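Local coordinates for protein purine nucleoside phosphorylase (Grouper iridovirus, PDB 3KHS) that probably catalyses the reversible phosphorolysis of purine nucleosides in purine nucleoside salvage, working as a trimer, at residues Ala11-Lys16 and Ser48-Phe53; Asp5-Thr10 and Met97-Ala102; Ile172-Glu177 and Thr269-Leu274; Arg168-Ser173 and Glu277-Glu282. All coordinates share one frame; numbering follows the deposited sequence.

Contact 1: Ala11-Lys16 and Ser48-Phe53; sequences AAWLNK and SDIPNF
Trp13 and Leu14, on helix 3-15, lie across from Pro51 and Ile50 of the loop after strand 42-46, where a type II beta turn runs from Ile50 to Phe53; the CA atoms of Trp13 and Pro51 are 7.8 Å apart. The contact is a worked example of how a proline ring seats an indole. Pro51 CD stands over one face of Trp13, 3.6 Å from the centroid of the six-membered ring and only 10° off its normal, a CH-pi contact, while Pro51 CG reaches the five-membered ring, 3.8 Å from Trp13 CD2. Trp13 CG is anti to the backbone N (chi1 180°), and chi2 near 95° sets the turn of the ring that Pro51 meets. Its far corner continues to the backbone that precedes the proline, with Trp13 CH2 3.4 Å from Asp49 O at an oblique approach. Leu14 adds a smaller apolar touch: its CD2 comes within 4.1 Å of Ile50 CD1, the two side chains crossing at about a right angle. That same Leu14 CD2 lies at the edge of the Trp13 ring, and Ile50 CD1 sits above the centre of the Phe53 ring. Around this, Trp13 and Ile50 pack on Val45 of strand 42-46, Leu14 and Ile50 on Leu65 of strand 64-70, and Leu14 also on Val99 of helix 95-102.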
loop_
_atom_site.group_PDB
_atom_site.type_symbol
_atom_site.label_atom_id
_atom_site.label_comp_id
_atom_site.label_asym_id
_atom_site.label_seq_id
_atom_site.Cartn_x
_atom_site.Cartn_y
_atom_site.Cartn_z
ATOM N N ALA B 11 0.668 30.344 -6.866
ATOM C CA ALA B 11 0.164 31.327 -5.907
ATOM C C ALA B 11 0.372 32.749 -6.433
ATOM O O ALA B 11 -0.551 33.561 -6.414
ATOM C CB ALA B 11 0.855 31.163 -4.537
ATOM N N ALA B 12 1.582 33.042 -6.910
ATOM C CA ALA B 12 1.875 34.363 -7.431
ATOM C C ALA B 12 0.904 34.728 -8.549
ATOM O O ALA B 12 0.538 35.891 -8.699
ATOM C CB ALA B 12 3.312 34.429 -7.930
ATOM N N TRP B 13 0.471 33.737 -9.323
ATOM C CA TRP B 13 -0.452 33.997 -10.421
ATOM C C TRP B 13 -1.849 34.294 -9.899
ATOM O O TRP B 13 -2.586 35.097 -10.479
ATOM C CB TRP B 13 -0.483 32.798 -11.379
ATOM C CG TRP B 13 -1.397 32.939 -12.549
ATOM C CD1 TRP B 13 -1.060 33.367 -13.806
ATOM C CD2 TRP B 13 -2.800 32.604 -12.606
ATOM N NE1 TRP B 13 -2.163 33.318 -14.646
ATOM C CE2 TRP B 13 -3.241 32.854 -13.932
ATOM C CE3 TRP B 13 -3.719 32.114 -11.675
ATOM C CZ2 TRP B 13 -4.557 32.627 -14.339
ATOM C CZ3 TRP B 13 -5.039 31.887 -12.088
ATOM C CH2 TRP B 13 -5.440 32.144 -13.411
ATOM N N LEU B 14 -2.225 33.642 -8.807
ATOM C CA LEU B 14 -3.545 33.877 -8.234
ATOM C C LEU B 14 -3.509 35.225 -7.534
ATOM O O LEU B 14 -4.468 35.987 -7.597
ATOM C CB LEU B 14 -3.919 32.783 -7.223
ATOM C CG LEU B 14 -4.295 31.396 -7.766
ATOM C CD1 LEU B 14 -4.046 30.328 -6.691
ATOM C CD2 LEU B 14 -5.724 31.402 -8.229
ATOM N N ASN B 15 -2.391 35.520 -6.877
ATOM C CA ASN B 15 -2.257 36.774 -6.152
ATOM C C ASN B 15 -2.469 37.998 -7.011
ATOM O O ASN B 15 -2.932 39.023 -6.532
ATOM C CB ASN B 15 -0.901 36.848 -5.477
ATOM C CG ASN B 15 -0.949 36.345 -4.067
ATOM O OD1 ASN B 15 0.067 35.945 -3.495
ATOM N ND2 ASN B 15 -2.146 36.369 -3.484
ATOM N N LYS B 16 -2.138 37.894 -8.286
ATOM C CA LYS B 16 -2.312 39.021 -9.183
ATOM C C LYS B 16 -3.743 39.535 -9.128
ATOM O O LYS B 16 -3.994 40.729 -9.298
ATOM C CB LYS B 16 -1.959 38.621 -10.627
ATOM C CG LYS B 16 -0.465 38.743 -10.965
ATOM C CD LYS B 16 -0.103 38.081 -12.301
ATOM C CE LYS B 16 -0.894 38.638 -13.477
ATOM N NZ LYS B 16 -0.841 37.702 -14.634
ATOM N N SER B 48 -9.666 24.793 -13.926
ATOM C CA SER B 48 -9.181 24.637 -15.281
ATOM C C SER B 48 -8.300 25.779 -15.788
ATOM O O SER B 48 -7.482 25.587 -16.690
ATOM C CB SER B 48 -10.372 24.448 -16.208
ATOM O OG SER B 48 -11.248 25.552 -16.125
ATOM N N ASP B 49 -8.466 26.964 -15.213
ATOM C CA ASP B 49 -7.678 28.118 -15.629
ATOM C C ASP B 49 -6.465 28.305 -14.738
ATOM O O ASP B 49 -5.598 29.126 -15.029
ATOM C CB ASP B 49 -8.500 29.418 -15.578
ATOM C CG ASP B 49 -9.706 29.402 -16.505
ATOM O OD1 ASP B 49 -9.603 28.885 -17.636
ATOM O OD2 ASP B 49 -10.767 29.931 -16.108
ATOM N N ILE B 50 -6.408 27.562 -13.641
ATOM C CA ILE B 50 -5.282 27.706 -12.744
ATOM C C ILE B 50 -4.079 26.879 -13.173
ATOM O O ILE B 50 -4.169 25.676 -13.398
ATOM C CB ILE B 50 -5.651 27.325 -11.297
ATOM C CG1 ILE B 50 -6.834 28.154 -10.826
ATOM C CG2 ILE B 50 -4.466 27.533 -10.386
ATOM C CD1 ILE B 50 -7.235 27.832 -9.408
ATOM N N PRO B 51 -2.935 27.543 -13.310
ATOM C CA PRO B 51 -1.648 26.978 -13.694
ATOM C C PRO B 51 -1.196 25.896 -12.706
ATOM O O PRO B 51 -1.224 26.112 -11.500
ATOM C CB PRO B 51 -0.730 28.189 -13.633
ATOM C CG PRO B 51 -1.614 29.309 -14.062
ATOM C CD PRO B 51 -2.924 29.017 -13.405
ATOM N N ASN B 52 -0.755 24.753 -13.223
ATOM C CA ASN B 52 -0.258 23.657 -12.387
ATOM C C ASN B 52 -1.309 22.838 -11.629
ATOM O O ASN B 52 -0.975 21.796 -11.087
ATOM C CB ASN B 52 0.770 24.177 -11.371
ATOM C CG ASN B 52 2.049 24.672 -12.014
ATOM O OD1 ASN B 52 2.614 24.019 -12.883
ATOM N ND2 ASN B 52 2.532 25.821 -11.556
ATOM N N PHE B 53 -2.557 23.308 -11.570
ATOM C CA PHE B 53 -3.616 22.567 -10.866
ATOM C C PHE B 53 -3.987 21.308 -11.629
ATOM O O PHE B 53 -4.126 21.331 -12.860
ATOM C CB PHE B 53 -4.883 23.427 -10.710
ATOM C CG PHE B 53 -5.212 23.807 -9.283
ATOM C CD1 PHE B 53 -4.263 24.399 -8.459
ATOM C CD2 PHE B 53 -6.485 23.598 -8.776
ATOM C CE1 PHE B 53 -4.573 24.777 -7.151
ATOM C CE2 PHE B 53 -6.812 23.971 -7.471
ATOM C CZ PHE B 53 -5.854 24.563 -6.655
#

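Contact 2: Asp5-Thr10 and Met97-Ala102; sequences DLAKET and MRVFKA
Ala7 presses its CB against the backbone of helix 95-102, 3.8 Å from both the carbonyl carbon and the CB of Arg98. A methyl this small lets two helices come close: the axes of the short segments approach to 8.1 Å and cross at -60°, and the CA atoms of Ala7 and Val99 are just 4.7 Å apart. The second helix replies with an alanine of its own. Ala102 CB lies 3.8 Å from Ala7 O and 3.9 Å from Lys8 CA, so that each methyl rests largely on the main chain opposite, as small residues do at close helix crossings. One turn on from Ala7, Thr10 brings its methyl to Val99. Its CG2 is anti to the backbone N, and meets Val99 CG2 at 3.8 Å and Val99 CG1 at 4.0 Å, the two branched side chains crossing at about a right angle. The threonine thereby divides its roles, since its OG1 is hydrogen-bonded to Pro51 O and to Asn52 ND2. Arg98 offers only its root here; its extended chain carries the guanidinium away to Pro143 O and Thr94 OG1. Helix 3-15 thus lies against one side of helix 95-102, with Phe95 also touching Ala7 and Thr10, whereas Met97 and Phe100 of that helix pack on strand 73-79.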
loop_
_atom_site.group_PDB
_atom_site.type_symbol
_atom_site.label_atom_id
_atom_site.label_comp_id
_atom_site.label_asym_id
_atom_site.label_seq_id
_atom_site.Cartn_x
_atom_site.Cartn_y
_atom_site.Cartn_z
ATOM N N ASP B 5 8.124 24.966 -5.571
ATOM C CA ASP B 5 8.425 26.070 -6.482
ATOM C C ASP B 5 7.238 26.319 -7.415
ATOM O O ASP B 5 6.894 27.468 -7.696
ATOM C CB ASP B 5 9.679 25.800 -7.319
ATOM C CG ASP B 5 10.954 26.047 -6.552
ATOM O OD1 ASP B 5 11.071 27.108 -5.897
ATOM O OD2 ASP B 5 11.849 25.179 -6.614
ATOM N N LEU B 6 6.607 25.250 -7.890
ATOM C CA LEU B 6 5.455 25.395 -8.769
ATOM C C LEU B 6 4.257 25.953 -7.993
ATOM O O LEU B 6 3.432 26.705 -8.542
ATOM C CB LEU B 6 5.134 24.046 -9.421
ATOM C CG LEU B 6 6.288 23.573 -10.317
ATOM C CD1 LEU B 6 6.069 22.158 -10.792
ATOM C CD2 LEU B 6 6.405 24.516 -11.516
ATOM N N ALA B 7 4.165 25.593 -6.716
ATOM C CA ALA B 7 3.075 26.079 -5.863
ATOM C C ALA B 7 3.218 27.586 -5.704
ATOM O O ALA B 7 2.234 28.318 -5.789
ATOM C CB ALA B 7 3.114 25.422 -4.497
ATOM N N LYS B 8 4.446 28.047 -5.468
ATOM C CA LYS B 8 4.695 29.481 -5.337
ATOM C C LYS B 8 4.309 30.226 -6.620
ATOM O O LYS B 8 3.710 31.298 -6.566
ATOM C CB LYS B 8 6.155 29.722 -5.000
ATOM C CG LYS B 8 6.487 29.334 -3.576
ATOM C CD LYS B 8 7.956 29.492 -3.302
ATOM C CE LYS B 8 8.322 28.882 -1.969
ATOM N NZ LYS B 8 9.804 28.723 -1.837
ATOM N N GLU B 9 4.642 29.645 -7.770
ATOM C CA GLU B 9 4.321 30.250 -9.050
ATOM C C GLU B 9 2.812 30.330 -9.187
ATOM O O GLU B 9 2.261 31.387 -9.513
ATOM C CB GLU B 9 4.951 29.437 -10.191
ATOM C CG GLU B 9 4.266 29.585 -11.556
ATOM C CD GLU B 9 4.862 28.667 -12.624
ATOM O OE1 GLU B 9 4.821 27.414 -12.467
ATOM O OE2 GLU B 9 5.375 29.215 -13.630
ATOM N N THR B 10 2.139 29.213 -8.932
ATOM C CA THR B 10 0.687 29.178 -9.004
ATOM C C THR B 10 0.104 30.227 -8.064
ATOM O O THR B 10 -0.843 30.920 -8.422
ATOM C CB THR B 10 0.170 27.790 -8.617
ATOM O OG1 THR B 10 0.462 26.878 -9.679
ATOM C CG2 THR B 10 -1.312 27.819 -8.360
ATOM N N MET B 97 -2.808 22.071 -1.428
ATOM C CA MET B 97 -2.431 22.401 -0.052
ATOM C C MET B 97 -1.114 23.165 -0.046
ATOM O O MET B 97 -0.892 24.040 0.808
ATOM C CB MET B 97 -2.250 21.159 0.835
ATOM C CG MET B 97 -3.537 20.543 1.357
ATOM S SD MET B 97 -4.591 21.658 2.259
ATOM C CE MET B 97 -5.799 22.105 0.972
ATOM N N ARG B 98 -0.223 22.811 -0.968
ATOM C CA ARG B 98 1.049 23.505 -1.044
ATOM C C ARG B 98 0.753 24.925 -1.548
ATOM O O ARG B 98 1.359 25.889 -1.092
ATOM C CB ARG B 98 2.012 22.747 -1.963
ATOM C CG ARG B 98 2.464 21.421 -1.378
ATOM C CD ARG B 98 3.534 20.728 -2.226
ATOM N NE ARG B 98 4.026 19.490 -1.603
ATOM C CZ ARG B 98 3.368 18.324 -1.603
ATOM N NH1 ARG B 98 2.196 18.227 -2.192
ATOM N NH2 ARG B 98 3.883 17.254 -1.006
ATOM N N VAL B 99 -0.208 25.045 -2.459
ATOM C CA VAL B 99 -0.602 26.352 -2.977
ATOM C C VAL B 99 -1.184 27.195 -1.816
ATOM O O VAL B 99 -0.818 28.357 -1.638
ATOM C CB VAL B 99 -1.630 26.184 -4.121
ATOM C CG1 VAL B 99 -2.210 27.502 -4.524
ATOM C CG2 VAL B 99 -0.958 25.509 -5.328
ATOM N N PHE B 100 -2.088 26.607 -1.033
ATOM C CA PHE B 100 -2.659 27.298 0.117
ATOM C C PHE B 100 -1.535 27.901 0.946
ATOM O O PHE B 100 -1.592 29.062 1.305
ATOM C CB PHE B 100 -3.443 26.331 1.010
ATOM C CG PHE B 100 -4.914 26.227 0.671
ATOM C CD1 PHE B 100 -5.371 26.509 -0.601
ATOM C CD2 PHE B 100 -5.815 25.783 1.612
ATOM C CE1 PHE B 100 -6.683 26.346 -0.925
ATOM C CE2 PHE B 100 -7.155 25.612 1.298
ATOM C CZ PHE B 100 -7.589 25.890 0.036
ATOM N N LYS B 101 -0.515 27.111 1.252
ATOM C CA LYS B 101 0.600 27.601 2.045
ATOM C C LYS B 101 1.284 28.790 1.370
ATOM O O LYS B 101 1.526 29.821 2.000
ATOM C CB LYS B 101 1.639 26.504 2.263
ATOM C CG LYS B 101 2.853 26.938 3.084
ATOM C CD LYS B 101 4.074 26.129 2.704
ATOM C CE LYS B 101 5.111 26.073 3.823
ATOM N NZ LYS B 101 5.305 27.389 4.459
ATOM N N ALA B 102 1.592 28.628 0.088
ATOM C CA ALA B 102 2.245 29.663 -0.698
ATOM C C ALA B 102 1.430 30.947 -0.730
ATOM O O ALA B 102 1.974 32.009 -0.958
ATOM C CB ALA B 102 2.474 29.158 -2.130
#

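Contact 3: Ile172-Glu177 and Thr269-Leu274; sequences ISAARE and TALVKL
Leu271, the first residue of 269-274 to meet 172-177, begins a helix-helix crossing on the alpha/beta phosphorylase fold, in which helices 257-279 and 165-178 pass at 123° with the axes of the short segments 9.2 Å apart. Its CG is anti to the backbone N (chi1 176°), and from there CD1 extends to the opposite helix, lying 3.8 Å from Ala174 CB and 3.9 Å from Ala175 N. Leu271 also touches Phe126 of strand 126-129. One turn later Leu274 takes over, bringing its CD1 to 3.8 Å from the same Ala174 CB; the single methyl is therefore held by two leucines a helical turn apart. Leu274 CD1 additionally packs on the backbone, 3.5 Å from Ala174 O. Beyond it the contact changes character, for the extended side chain of Glu177 slants across Leu274, its CB and CG about 4 Å from Leu274 CD1. The carboxylate lies beside both branches of the leucine: Glu177 OE2 is 3.6 Å from Leu274 CD2, while Glu177 OE1 forms a salt bridge with Arg176 NH2 at 3.5 Å.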
loop_
_atom_site.group_PDB
_atom_site.type_symbol
_atom_site.label_atom_id
_atom_site.label_comp_id
_atom_site.label_asym_id
_atom_site.label_seq_id
_atom_site.Cartn_x
_atom_site.Cartn_y
_atom_site.Cartn_z
ATOM N N ILE B 172 -16.429 21.696 18.328
ATOM C CA ILE B 172 -17.342 21.026 19.252
ATOM C C ILE B 172 -18.319 22.017 19.884
ATOM O O ILE B 172 -19.520 21.779 19.934
ATOM C CB ILE B 172 -16.566 20.359 20.379
ATOM C CG1 ILE B 172 -15.616 19.316 19.795
ATOM C CG2 ILE B 172 -17.531 19.767 21.386
ATOM C CD1 ILE B 172 -16.323 18.220 19.055
ATOM N N SER B 173 -17.771 23.127 20.364
ATOM C CA SER B 173 -18.528 24.187 21.002
ATOM C C SER B 173 -19.481 24.868 20.010
ATOM O O SER B 173 -20.619 25.235 20.341
ATOM C CB SER B 173 -17.525 25.198 21.578
ATOM O OG SER B 173 -18.129 26.466 21.760
ATOM N N ALA B 174 -19.013 25.037 18.786
ATOM C CA ALA B 174 -19.841 25.664 17.771
ATOM C C ALA B 174 -21.033 24.773 17.466
ATOM O O ALA B 174 -22.124 25.255 17.168
ATOM C CB ALA B 174 -19.025 25.896 16.510
ATOM N N ALA B 175 -20.808 23.464 17.538
ATOM C CA ALA B 175 -21.846 22.480 17.278
ATOM C C ALA B 175 -22.880 22.590 18.392
ATOM O O ALA B 175 -24.083 22.675 18.124
ATOM C CB ALA B 175 -21.244 21.079 17.248
ATOM N N ARG B 176 -22.407 22.587 19.636
ATOM C CA ARG B 176 -23.292 22.718 20.786
ATOM C C ARG B 176 -24.125 23.974 20.583
ATOM O O ARG B 176 -25.356 23.939 20.559
ATOM C CB ARG B 176 -22.482 22.869 22.073
ATOM C CG ARG B 176 -23.297 23.346 23.275
ATOM C CD ARG B 176 -22.390 23.771 24.425
ATOM N NE ARG B 176 -21.393 24.763 24.004
ATOM C CZ ARG B 176 -21.659 26.036 23.701
ATOM N NH1 ARG B 176 -22.903 26.506 23.776
ATOM N NH2 ARG B 176 -20.676 26.844 23.305
ATOM N N GLU B 177 -23.427 25.083 20.417
ATOM C CA GLU B 177 -24.039 26.382 20.219
ATOM C C GLU B 177 -25.097 26.390 19.123
ATOM O O GLU B 177 -26.053 27.162 19.186
ATOM C CB GLU B 177 -22.923 27.356 19.884
ATOM C CG GLU B 177 -23.183 28.810 20.125
ATOM C CD GLU B 177 -21.880 29.608 20.050
ATOM O OE1 GLU B 177 -20.890 29.206 20.727
ATOM O OE2 GLU B 177 -21.859 30.626 19.316
ATOM N N THR B 269 -22.425 24.188 6.622
ATOM C CA THR B 269 -22.109 25.573 6.300
ATOM C C THR B 269 -22.186 26.445 7.544
ATOM O O THR B 269 -21.308 27.277 7.775
ATOM C CB THR B 269 -23.081 26.151 5.269
ATOM O OG1 THR B 269 -22.997 25.401 4.048
ATOM C CG2 THR B 269 -22.737 27.618 4.993
ATOM N N ALA B 270 -23.244 26.264 8.337
ATOM C CA ALA B 270 -23.415 27.022 9.567
ATOM C C ALA B 270 -22.260 26.748 10.522
ATOM O O ALA B 270 -21.670 27.675 11.089
ATOM C CB ALA B 270 -24.729 26.649 10.223
ATOM N N LEU B 271 -21.939 25.470 10.701
ATOM C CA LEU B 271 -20.848 25.066 11.593
ATOM C C LEU B 271 -19.520 25.714 11.204
ATOM O O LEU B 271 -18.819 26.261 12.047
ATOM C CB LEU B 271 -20.692 23.534 11.588
ATOM C CG LEU B 271 -19.532 22.890 12.388
ATOM C CD1 LEU B 271 -19.611 23.277 13.831
ATOM C CD2 LEU B 271 -19.581 21.374 12.296
ATOM N N VAL B 272 -19.171 25.634 9.924
ATOM C CA VAL B 272 -17.932 26.214 9.423
ATOM C C VAL B 272 -17.885 27.734 9.652
ATOM O O VAL B 272 -16.848 28.272 10.049
ATOM C CB VAL B 272 -17.746 25.893 7.878
ATOM C CG1 VAL B 272 -16.522 26.614 7.317
ATOM C CG2 VAL B 272 -17.537 24.394 7.680
ATOM N N LYS B 273 -19.008 28.417 9.407
ATOM C CA LYS B 273 -19.074 29.861 9.595
ATOM C C LYS B 273 -18.858 30.238 11.052
ATOM O O LYS B 273 -18.026 31.106 11.358
ATOM C CB LYS B 273 -20.412 30.412 9.099
ATOM C CG LYS B 273 -20.602 30.226 7.606
ATOM C CD LYS B 273 -21.892 30.854 7.068
ATOM C CE LYS B 273 -21.963 32.353 7.353
ATOM N NZ LYS B 273 -23.166 32.983 6.721
ATOM N N LEU B 274 -19.575 29.569 11.954
ATOM C CA LEU B 274 -19.433 29.866 13.377
ATOM C C LEU B 274 -18.005 29.594 13.825
ATOM O O LEU B 274 -17.468 30.310 14.667
ATOM C CB LEU B 274 -20.402 29.027 14.221
ATOM C CG LEU B 274 -21.086 29.708 15.425
ATOM C CD1 LEU B 274 -21.643 28.614 16.322
ATOM C CD2 LEU B 274 -20.109 30.607 16.220
#

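Contact 4: Arg168-Ser173 and Glu277-Glu282; sequences RKYAIS and EKIRGE
Tyr170 and Glu282 reach toward each other tip to tip, the phenol OH donating to Glu282 OE2 at 2.7 Å. The acceptor lies at the ring edge, near its plane, and the carboxylate is turned 87° from the ring; the exact place of Glu282 OE2 is less sure, since it sits too close to the ring in the model. A carboxylate with two oxygens can serve two donors, and Glu282 does so: its other oxygen, OE1, forms a salt bridge with Arg231 NH1. The turn that delivers this acid is a type I beta turn from Ile279 to Glu282, closed by Glu282 N on Ile279 O at 2.7 Å. Farther back, the side chains of Lys278 and Tyr170 run side by side but point opposite ways. Lys278 CB lies over one ring face, 4.1 Å above its plane, and Lys278 CD passes 3.7 Å from Tyr170 O. A bend at chi4 (-65°) then swings NZ to Ser173 OG, a weak bond of 3.4 Å. That hydroxyl has a stronger partner in Arg176 NH2, and NZ also makes a long, weak ion pair with Glu177 OE1. Ile279 CG1 approaches the ring obliquely. This surface contact, part polar and part apolar, joins helix 257-279 and the turn that follows to helix 165-178, with Ile279 packing on Leu167 and Ala171 on Val128 of strand 126-129.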
loop_
_atom_site.group_PDB
_atom_site.type_symbol
_atom_site.label_atom_id
_atom_site.label_comp_id
_atom_site.label_asym_id
_atom_site.label_seq_id
_atom_site.Cartn_x
_atom_site.Cartn_y
_atom_site.Cartn_z
ATOM N N ARG B 168 -10.430 22.084 17.284
ATOM C CA ARG B 168 -11.422 21.068 17.577
ATOM C C ARG B 168 -12.391 21.600 18.631
ATOM O O ARG B 168 -13.612 21.500 18.466
ATOM C CB ARG B 168 -10.756 19.791 18.080
ATOM C CG ARG B 168 -10.207 18.966 16.976
ATOM C CD ARG B 168 -8.981 18.250 17.410
ATOM N NE ARG B 168 -9.265 17.365 18.510
ATOM C CZ ARG B 168 -8.345 16.622 19.104
ATOM N NH1 ARG B 168 -7.081 16.669 18.697
ATOM N NH2 ARG B 168 -8.692 15.828 20.099
ATOM N N LYS B 169 -11.852 22.172 19.709
ATOM C CA LYS B 169 -12.700 22.727 20.766
ATOM C C LYS B 169 -13.663 23.715 20.169
ATOM O O LYS B 169 -14.843 23.695 20.475
ATOM C CB LYS B 169 -11.864 23.413 21.858
ATOM C CG LYS B 169 -11.064 22.421 22.698
ATOM C CD LYS B 169 -10.255 23.102 23.759
ATOM C CE LYS B 169 -9.380 22.106 24.499
ATOM N NZ LYS B 169 -8.245 22.829 25.177
ATOM N N TYR B 170 -13.171 24.586 19.305
ATOM C CA TYR B 170 -14.057 25.554 18.674
ATOM C C TYR B 170 -15.165 24.839 17.907
ATOM O O TYR B 170 -16.326 25.235 17.962
ATOM C CB TYR B 170 -13.280 26.454 17.704
ATOM C CG TYR B 170 -12.233 27.343 18.340
ATOM C CD1 TYR B 170 -12.380 27.804 19.651
ATOM C CD2 TYR B 170 -11.140 27.799 17.599
ATOM C CE1 TYR B 170 -11.473 28.698 20.210
ATOM C CE2 TYR B 170 -10.224 28.698 18.146
ATOM C CZ TYR B 170 -10.397 29.148 19.454
ATOM O OH TYR B 170 -9.512 30.060 20.007
ATOM N N ALA B 171 -14.804 23.779 17.187
ATOM C CA ALA B 171 -15.795 23.060 16.407
ATOM C C ALA B 171 -16.858 22.389 17.276
ATOM O O ALA B 171 -18.046 22.504 16.986
ATOM C CB ALA B 171 -15.121 22.040 15.504
ATOM N N ILE B 172 -16.429 21.696 18.328
ATOM C CA ILE B 172 -17.342 21.026 19.252
ATOM C C ILE B 172 -18.319 22.017 19.884
ATOM O O ILE B 172 -19.520 21.779 19.934
ATOM C CB ILE B 172 -16.566 20.359 20.379
ATOM C CG1 ILE B 172 -15.616 19.316 19.795
ATOM C CG2 ILE B 172 -17.531 19.767 21.386
ATOM C CD1 ILE B 172 -16.323 18.220 19.055
ATOM N N SER B 173 -17.771 23.127 20.364
ATOM C CA SER B 173 -18.528 24.187 21.002
ATOM C C SER B 173 -19.481 24.868 20.010
ATOM O O SER B 173 -20.619 25.235 20.341
ATOM C CB SER B 173 -17.525 25.198 21.578
ATOM O OG SER B 173 -18.129 26.466 21.760
ATOM N N GLU B 277 -15.825 32.346 12.876
ATOM C CA GLU B 277 -16.020 33.503 13.738
ATOM C C GLU B 277 -15.145 33.369 14.985
ATOM O O GLU B 277 -14.446 34.304 15.346
ATOM C CB GLU B 277 -17.482 33.646 14.145
ATOM C CG GLU B 277 -17.803 34.992 14.764
ATOM C CD GLU B 277 -19.245 35.079 15.219
ATOM O OE1 GLU B 277 -20.139 34.634 14.458
ATOM O OE2 GLU B 277 -19.483 35.600 16.336
ATOM N N LYS B 278 -15.175 32.206 15.636
ATOM C CA LYS B 278 -14.359 31.964 16.835
ATOM C C LYS B 278 -12.861 32.064 16.538
ATOM O O LYS B 278 -12.065 32.387 17.425
ATOM C CB LYS B 278 -14.653 30.573 17.423
ATOM C CG LYS B 278 -16.073 30.415 17.922
ATOM C CD LYS B 278 -16.435 28.969 18.180
ATOM C CE LYS B 278 -17.743 28.871 18.934
ATOM N NZ LYS B 278 -17.607 29.462 20.320
ATOM N N ILE B 279 -12.479 31.765 15.297
ATOM C CA ILE B 279 -11.084 31.830 14.874
ATOM C C ILE B 279 -10.608 33.277 14.741
ATOM O O ILE B 279 -9.464 33.591 15.067
ATOM C CB ILE B 279 -10.890 31.130 13.512
ATOM C CG1 ILE B 279 -11.182 29.640 13.646
ATOM C CG2 ILE B 279 -9.473 31.337 13.014
ATOM C CD1 ILE B 279 -11.044 28.858 12.342
ATOM N N ARG B 280 -11.487 34.149 14.255
ATOM C CA ARG B 280 -11.159 35.557 14.071
ATOM C C ARG B 280 -10.614 36.198 15.351
ATOM O O ARG B 280 -10.110 37.316 15.334
ATOM C CB ARG B 280 -12.395 36.312 13.575
ATOM C CG ARG B 280 -12.194 37.805 13.431
ATOM C CD ARG B 280 -13.367 38.468 12.726
ATOM N NE ARG B 280 -14.670 38.047 13.242
ATOM C CZ ARG B 280 -15.018 38.046 14.526
ATOM N NH1 ARG B 280 -14.158 38.447 15.458
ATOM N NH2 ARG B 280 -16.236 37.643 14.876
ATOM N N GLY B 281 -10.704 35.476 16.462
ATOM C CA GLY B 281 -10.193 35.997 17.714
ATOM C C GLY B 281 -8.746 35.596 17.949
ATOM O O GLY B 281 -8.199 35.861 19.023
ATOM N N GLU B 282 -8.128 34.950 16.958
ATOM C CA GLU B 282 -6.733 34.526 17.076
ATOM C C GLU B 282 -5.996 34.439 15.722
ATOM O O GLU B 282 -5.742 33.349 15.201
ATOM C CB GLU B 282 -6.637 33.176 17.824
ATOM C CG GLU B 282 -7.104 31.924 17.049
ATOM C CD GLU B 282 -6.687 30.603 17.718
ATOM O OE1 GLU B 282 -5.479 30.334 17.876
ATOM O OE2 GLU B 282 -7.579 29.824 18.089
#

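How the contacts relate
The four contacts form two pairs, each built on shared helices. Contacts 1 and 2 both use helix 3-15 and have centres about 9 Å apart; they join where Asn52 ND2 meets Glu9 OE1 at 2.9 Å and where Ala11 CB packs on Ala102 CB at 3.5 Å. Contacts 3 and 4 are adjoining parts of the packing of helix 165-178 on helix 257-279 and the turn that follows it, with centres about 8 Å apart, Ile172 and Ser173 in common, and Glu177 OE1 3.3 Å from Lys278 NZ. The pairs stay separate: the centres of contacts 1 and 3 are about 31 Å apart, and nearest atoms of contacts 2 and 3 about 11 Å. None includes a bound ligand.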